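Local coordinates for TfuA domain-containing protein (Methanosarcina acetivorans, PDB 6XP8), which probably works with a YcaO enzyme in installing thioamides in the peptide backbone, at residues A[128-133]-A[196-201]. Numbering follows the deposited sequence.
Sequences LVNIRE and VDIKRQ
The first turns of helix 128-140 lie against the loop residues V196 and D197 and the start of helix 198-215, with the CA atoms of N130 and D197 5.5 Å apart and those of E133 and V196 5.8 Å apart. D197 is the N-cap of the second helix: its OD1 accepts from R200 N at 3.1 Å. N130 reaches across, its CG anti to its own carbonyl carbon (chi1 -79°), and its amide bonds both the cap and the first turn. ND2 donates to D197 OD1, within the plane of the amide but from above the carboxylate, the two planes standing 76° apart; D197 OD1 thus takes two donors. N130 ND2 also donates to E195 OE2, just ahead of 196-201. On the apolar side, V129 CG2 sits 3.8 Å from both I198 CG2 and K199 CG, crossing each side chain at about a right angle, while helix 96-102 covers V129 through V97. Beyond this patch the K199 amine bonds V112 O and S77 OG. One turn on, V196 CG1 meets E133 CB at 3.7 Å. The buried N130 is tied to the helix start by a first-turn N-H as well: N130 OD1 receives K199 N on a lone pair at 3.2 Å, nearly straight at 167°.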
loop_
_atom_site.group_PDB
_atom_site.type_symbol
_atom_site.label_atom_id
_atom_site.label_comp_id
_atom_site.label_asym_id
_atom_site.label_seq_id
_atom_site.Cartn_x
_atom_site.Cartn_y
_atom_site.Cartn_z
ATOM N N LEU A 128 -5.580 -6.013 2.199
ATOM C CA LEU A 128 -6.924 -6.209 1.674
ATOM C C LEU A 128 -7.089 -5.748 0.222
ATOM O O LEU A 128 -7.766 -6.425 -0.547
ATOM C CB LEU A 128 -7.966 -5.546 2.585
ATOM C CG LEU A 128 -9.463 -5.787 2.341
ATOM C CD1 LEU A 128 -9.815 -7.272 2.277
ATOM C CD2 LEU A 128 -10.248 -5.105 3.447
ATOM N N VAL A 129 -6.468 -4.619 -0.152
ATOM C CA VAL A 129 -6.500 -4.154 -1.555
ATOM C C VAL A 129 -5.964 -5.179 -2.566
ATOM O O VAL A 129 -6.560 -5.344 -3.631
ATOM C CB VAL A 129 -5.853 -2.757 -1.787
ATOM C CG1 VAL A 129 -6.712 -1.662 -1.164
ATOM C CG2 VAL A 129 -4.418 -2.701 -1.285
ATOM N N ASN A 130 -4.863 -5.855 -2.214
ATOM C CA ASN A 130 -4.300 -6.953 -3.022
ATOM C C ASN A 130 -5.265 -8.143 -3.087
ATOM O O ASN A 130 -5.407 -8.758 -4.145
ATOM C CB ASN A 130 -2.938 -7.423 -2.476
ATOM C CG ASN A 130 -1.773 -6.508 -2.860
ATOM O OD1 ASN A 130 -1.951 -5.363 -3.276
ATOM N ND2 ASN A 130 -0.559 -7.011 -2.665
ATOM N N ILE A 131 -5.921 -8.455 -1.964
ATOM C CA ILE A 131 -6.916 -9.544 -1.900
ATOM C C ILE A 131 -8.099 -9.230 -2.825
ATOM O O ILE A 131 -8.524 -10.090 -3.607
ATOM C CB ILE A 131 -7.374 -9.846 -0.442
ATOM C CG1 ILE A 131 -6.207 -10.414 0.379
ATOM C CG2 ILE A 131 -8.561 -10.810 -0.409
ATOM C CD1 ILE A 131 -6.379 -10.314 1.888
ATOM N N ARG A 132 -8.589 -7.989 -2.758
ATOM C CA ARG A 132 -9.677 -7.505 -3.622
ATOM C C ARG A 132 -9.361 -7.729 -5.105
ATOM O O ARG A 132 -10.151 -8.339 -5.833
ATOM C CB ARG A 132 -9.958 -6.015 -3.368
ATOM C CG ARG A 132 -10.621 -5.699 -2.032
ATOM C CD ARG A 132 -10.992 -4.223 -1.949
ATOM N NE ARG A 132 -11.606 -3.854 -0.668
ATOM C CZ ARG A 132 -12.886 -4.041 -0.340
ATOM N NH1 ARG A 132 -13.738 -4.628 -1.183
ATOM N NH2 ARG A 132 -13.319 -3.645 0.855
ATOM N N GLU A 133 -8.182 -7.264 -5.522
ATOM C CA GLU A 133 -7.747 -7.328 -6.915
ATOM C C GLU A 133 -7.418 -8.745 -7.382
ATOM O O GLU A 133 -7.669 -9.096 -8.547
ATOM C CB GLU A 133 -6.553 -6.398 -7.133
ATOM C CG GLU A 133 -6.928 -4.923 -7.135
ATOM C CD GLU A 133 -7.887 -4.568 -8.256
ATOM O OE1 GLU A 133 -7.458 -4.553 -9.428
ATOM O OE2 GLU A 133 -9.071 -4.302 -7.966
ATOM N N VAL A 196 -2.267 -10.030 -8.018
ATOM C CA VAL A 196 -2.354 -8.656 -8.499
ATOM C C VAL A 196 -1.879 -7.802 -7.323
ATOM O O VAL A 196 -2.654 -7.484 -6.408
ATOM C CB VAL A 196 -3.782 -8.274 -8.953
ATOM C CG1 VAL A 196 -3.811 -6.866 -9.541
ATOM C CG2 VAL A 196 -4.324 -9.281 -9.966
ATOM N N ASP A 197 -0.587 -7.485 -7.350
ATOM C CA ASP A 197 0.090 -6.751 -6.288
ATOM C C ASP A 197 -0.062 -5.257 -6.562
ATOM O O ASP A 197 0.859 -4.581 -7.058
ATOM C CB ASP A 197 1.563 -7.187 -6.199
ATOM C CG ASP A 197 2.254 -6.726 -4.911
ATOM O OD1 ASP A 197 1.748 -5.813 -4.209
ATOM O OD2 ASP A 197 3.340 -7.271 -4.609
ATOM N N ILE A 198 -1.250 -4.755 -6.242
ATOM C CA ILE A 198 -1.597 -3.366 -6.525
ATOM C C ILE A 198 -0.766 -2.388 -5.694
ATOM O O ILE A 198 -0.438 -1.303 -6.173
ATOM C CB ILE A 198 -3.127 -3.097 -6.442
ATOM C CG1 ILE A 198 -3.494 -1.738 -7.069
ATOM C CG2 ILE A 198 -3.668 -3.203 -5.018
ATOM C CD1 ILE A 198 -3.233 -1.647 -8.560
ATOM N N LYS A 199 -0.412 -2.784 -4.472
ATOM C CA LYS A 199 0.465 -1.963 -3.630
ATOM C C LYS A 199 1.836 -1.762 -4.270
ATOM O O LYS A 199 2.341 -0.639 -4.288
ATOM C CB LYS A 199 0.601 -2.546 -2.227
ATOM C CG LYS A 199 -0.663 -2.416 -1.394
ATOM C CD LYS A 199 -0.339 -2.618 0.078
ATOM C CE LYS A 199 -0.204 -1.308 0.824
ATOM N NZ LYS A 199 0.144 -1.556 2.254
ATOM N N ARG A 200 2.410 -2.835 -4.818
ATOM C CA ARG A 200 3.712 -2.754 -5.489
ATOM C C ARG A 200 3.645 -1.898 -6.754
ATOM O O ARG A 200 4.537 -1.088 -7.009
ATOM C CB ARG A 200 4.223 -4.153 -5.840
ATOM C CG ARG A 200 5.611 -4.167 -6.451
ATOM C CD ARG A 200 6.026 -5.571 -6.868
ATOM N NE ARG A 200 7.429 -5.586 -7.288
ATOM C CZ ARG A 200 8.464 -5.708 -6.460
ATOM N NH1 ARG A 200 8.271 -5.844 -5.150
ATOM N NH2 ARG A 200 9.700 -5.699 -6.946
ATOM N N GLN A 201 2.581 -2.072 -7.538
ATOM C CA GLN A 201 2.432 -1.328 -8.791
ATOM C C GLN A 201 2.228 0.150 -8.514
ATOM O O GLN A 201 2.805 0.992 -9.197
ATOM C CB GLN A 201 1.314 -1.902 -9.665
ATOM C CG GLN A 201 1.687 -3.274 -10.229
ATOM C CD GLN A 201 0.580 -3.924 -11.031
ATOM O OE1 GLN A 201 -0.586 -3.928 -10.618
ATOM N NE2 GLN A 201 0.940 -4.498 -12.178
#